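Local coordinates for selenium-binding protein (Sulfolobus tokodaii, PDB 2ECE) that is of unknown function but belongs to the selenium-binding protein family of beta-propellers and so may bind selenium, at residues N270-L275 with P320-D325. Residues are numbered along the deposited sequence; the frame is centred on the assembly and turned at random.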
ATOM      1  N   ASN A 270     -10.712  -1.481  -1.340  1.00 21.01           N
ATOM      2  CA  ASN A 270     -11.294  -0.215  -1.743  1.00 20.53           C
ATOM      3  C   ASN A 270     -11.483  -0.120  -3.255  1.00 22.37           C
ATOM      4  O   ASN A 270     -10.622  -0.551  -4.034  1.00 22.48           O
ATOM      5  CB  ASN A 270     -10.411   0.945  -1.260  1.00 19.13           C
ATOM      6  CG  ASN A 270      -8.980   0.876  -1.806  1.00 20.55           C
ATOM      7  OD1 ASN A 270      -8.301  -0.146  -1.685  1.00 19.98           O
ATOM      8  ND2 ASN A 270      -8.518   1.972  -2.393  1.00 16.84           N
ATOM      9  N   MET A 271     -12.637   0.405  -3.653  1.00 20.98           N
ATOM     10  CA  MET A 271     -12.953   0.644  -5.054  1.00 22.02           C
ATOM     11  C   MET A 271     -12.852   2.156  -5.094  1.00 22.31           C
ATOM     12  O   MET A 271     -13.634   2.848  -4.443  1.00 21.98           O
ATOM     13  CB  MET A 271     -14.377   0.201  -5.394  1.00 22.10           C
ATOM     14  CG  MET A 271     -14.549  -1.298  -5.554  1.00 21.72           C
ATOM     15  SD  MET A 271     -13.276  -2.073  -6.606  1.00 23.69           S
ATOM     16  CE  MET A 271     -13.555  -1.268  -8.171  1.00 21.39           C
ATOM     17  N   VAL A 272     -11.879   2.669  -5.841  1.00 21.73           N
ATOM     18  CA  VAL A 272     -11.640   4.109  -5.900  1.00 23.05           C
ATOM     19  C   VAL A 272     -12.740   5.018  -6.444  1.00 23.55           C
ATOM     20  O   VAL A 272     -13.061   6.035  -5.826  1.00 23.98           O
ATOM     21  CB  VAL A 272     -10.338   4.422  -6.682  1.00 23.48           C
ATOM     22  CG1 VAL A 272     -10.086   5.927  -6.696  1.00 23.54           C
ATOM     23  CG2 VAL A 272      -9.158   3.698  -6.037  1.00 21.84           C
ATOM     24  N   VAL A 273     -13.323   4.674  -7.582  1.00 23.81           N
ATOM     25  CA  VAL A 273     -14.328   5.557  -8.153  1.00 26.19           C
ATOM     26  C   VAL A 273     -15.476   4.871  -8.883  1.00 27.32           C
ATOM     27  O   VAL A 273     -15.287   3.884  -9.599  1.00 27.43           O
ATOM     28  CB  VAL A 273     -13.648   6.570  -9.101  1.00 26.45           C
ATOM     29  CG1 VAL A 273     -12.852   5.829 -10.155  1.00 27.55           C
ATOM     30  CG2 VAL A 273     -14.685   7.478  -9.748  1.00 27.95           C
ATOM     31  N   SER A 274     -16.678   5.404  -8.682  1.00 28.01           N
ATOM     32  CA  SER A 274     -17.872   4.884  -9.329  1.00 28.46           C
ATOM     33  C   SER A 274     -18.123   5.673 -10.600  1.00 28.96           C
ATOM     34  O   SER A 274     -18.053   6.897 -10.595  1.00 29.37           O
ATOM     35  CB  SER A 274     -19.083   5.025  -8.406  1.00 29.17           C
ATOM     36  OG  SER A 274     -20.287   4.931  -9.150  1.00 29.82           O
ATOM     37  N   LEU A 275     -18.415   4.977 -11.692  1.00 29.73           N
ATOM     38  CA  LEU A 275     -18.683   5.656 -12.951  1.00 31.76           C
ATOM     39  C   LEU A 275     -20.059   6.321 -12.935  1.00 32.99           C
ATOM     40  O   LEU A 275     -20.385   7.093 -13.835  1.00 33.88           O
ATOM     41  CB  LEU A 275     -18.608   4.673 -14.121  1.00 30.30           C
ATOM     42  CG  LEU A 275     -17.242   4.052 -14.429  1.00 30.85           C
ATOM     43  CD1 LEU A 275     -17.343   3.220 -15.689  1.00 30.45           C
ATOM     44  CD2 LEU A 275     -16.201   5.144 -14.602  1.00 32.22           C
ATOM     45  N   PRO A 320     -14.180  13.995  -5.899  1.00 29.47           N
ATOM     46  CA  PRO A 320     -14.414  12.606  -5.510  1.00 27.84           C
ATOM     47  C   PRO A 320     -13.589  12.342  -4.261  1.00 26.14           C
ATOM     48  O   PRO A 320     -12.542  12.967  -4.065  1.00 25.77           O
ATOM     49  CB  PRO A 320     -13.905  11.813  -6.717  1.00 29.12           C
ATOM     50  CG  PRO A 320     -13.898  12.838  -7.852  1.00 29.41           C
ATOM     51  CD  PRO A 320     -13.408  14.063  -7.147  1.00 27.81           C
ATOM     52  N   PRO A 321     -14.057  11.445  -3.381  1.00 24.10           N
ATOM     53  CA  PRO A 321     -13.259  11.189  -2.186  1.00 23.17           C
ATOM     54  C   PRO A 321     -11.924  10.556  -2.568  1.00 21.66           C
ATOM     55  O   PRO A 321     -10.902  10.836  -1.946  1.00 21.19           O
ATOM     56  CB  PRO A 321     -14.148  10.248  -1.372  1.00 23.95           C
ATOM     57  CG  PRO A 321     -14.931   9.528  -2.435  1.00 24.66           C
ATOM     58  CD  PRO A 321     -15.302  10.660  -3.358  1.00 24.55           C
ATOM     59  N   LEU A 322     -11.946   9.732  -3.615  1.00 21.72           N
ATOM     60  CA  LEU A 322     -10.758   9.029  -4.097  1.00 21.45           C
ATOM     61  C   LEU A 322     -10.059   8.288  -2.967  1.00 21.37           C
ATOM     62  O   LEU A 322      -8.941   8.635  -2.575  1.00 20.93           O
ATOM     63  CB  LEU A 322      -9.768   9.997  -4.753  1.00 20.24           C
ATOM     64  CG  LEU A 322     -10.229  10.739  -6.011  1.00 19.79           C
ATOM     65  CD1 LEU A 322      -9.121  11.683  -6.478  1.00 18.96           C
ATOM     66  CD2 LEU A 322     -10.583   9.736  -7.100  1.00 18.16           C
ATOM     67  N   VAL A 323     -10.733   7.277  -2.432  1.00 21.29           N
ATOM     68  CA  VAL A 323     -10.157   6.466  -1.365  1.00 22.30           C
ATOM     69  C   VAL A 323      -9.150   5.555  -2.053  1.00 21.10           C
ATOM     70  O   VAL A 323      -9.535   4.618  -2.755  1.00 22.07           O
ATOM     71  CB  VAL A 323     -11.242   5.624  -0.662  1.00 21.26           C
ATOM     72  CG1 VAL A 323     -10.600   4.675   0.349  1.00 22.31           C
ATOM     73  CG2 VAL A 323     -12.232   6.558   0.052  1.00 21.32           C
ATOM     74  N   THR A 324      -7.864   5.843  -1.855  1.00 20.64           N
ATOM     75  CA  THR A 324      -6.791   5.078  -2.489  1.00 20.01           C
ATOM     76  C   THR A 324      -6.070   4.042  -1.618  1.00 19.95           C
ATOM     77  O   THR A 324      -5.439   3.126  -2.148  1.00 18.45           O
ATOM     78  CB  THR A 324      -5.732   6.027  -3.070  1.00 19.59           C
ATOM     79  OG1 THR A 324      -5.288   6.923  -2.047  1.00 19.39           O
ATOM     80  CG2 THR A 324      -6.309   6.828  -4.233  1.00 19.97           C
ATOM     81  N   ASP A 325      -6.139   4.188  -0.298  1.00 18.07           N
ATOM     82  CA  ASP A 325      -5.494   3.228   0.590  1.00 18.79           C
ATOM     83  C   ASP A 325      -6.346   2.901   1.815  1.00 20.42           C
ATOM     84  O   ASP A 325      -7.164   3.715   2.258  1.00 19.88           O
ATOM     85  CB  ASP A 325      -4.123   3.746   1.053  1.00 17.56           C
ATOM     86  CG  ASP A 325      -3.298   2.668   1.758  1.00 18.95           C
ATOM     87  OD1 ASP A 325      -3.237   1.546   1.228  1.00 17.82           O
ATOM     88  OD2 ASP A 325      -2.702   2.936   2.824  1.00 20.07           O
TER
HETATM   89  O   HOH W   1     -13.835   8.654  -5.648  1.00 22.42           O
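A buried contact of a blade strand with the linker to the next blade of the beta-propeller, this one sets the end of strand 266-274 against the loop that leads from strand 318-319 of the same blade into strand 326-328. One direct hydrogen bond, a shared water and a small apolar patch join them. Asn270 holds CG in the crowded position between its backbone N and carbonyl carbon (chi1 59°), which turns the amide to the loop. Its ND2 donates to Val323 O at 2.9 Å, with an N-H...O angle of 157°; the acceptor lies almost in the amide plane, whereas the donor stands above the carbonyl plane. Asparagine suits this place because its short arm brings an N-H to the buried Val323 carbonyl. Beta-branched Val272 divides its methyls: CG1, anti to the backbone N, meets Leu322 CD2 at 3.9 Å as the two side chains cross obliquely, and CG2 lies 3.4 Å from Val323 O. A water donates to Val272 O at 2.7 Å and accepts from Leu322 N. Ser280 OG also bonds both Val272 O and Val323 N, a second bridge beside the water. Farther along, Asp325 reaches Arg257 by a salt bridge and Leu386 N by a hydrogen bond. In the linker, Val323 O is thus satisfied by the Asn270 amide, Val323 N by the Ser280 hydroxyl and Leu322 N by the water, while the Val272 and Leu322 methyls make apolar contact beside them.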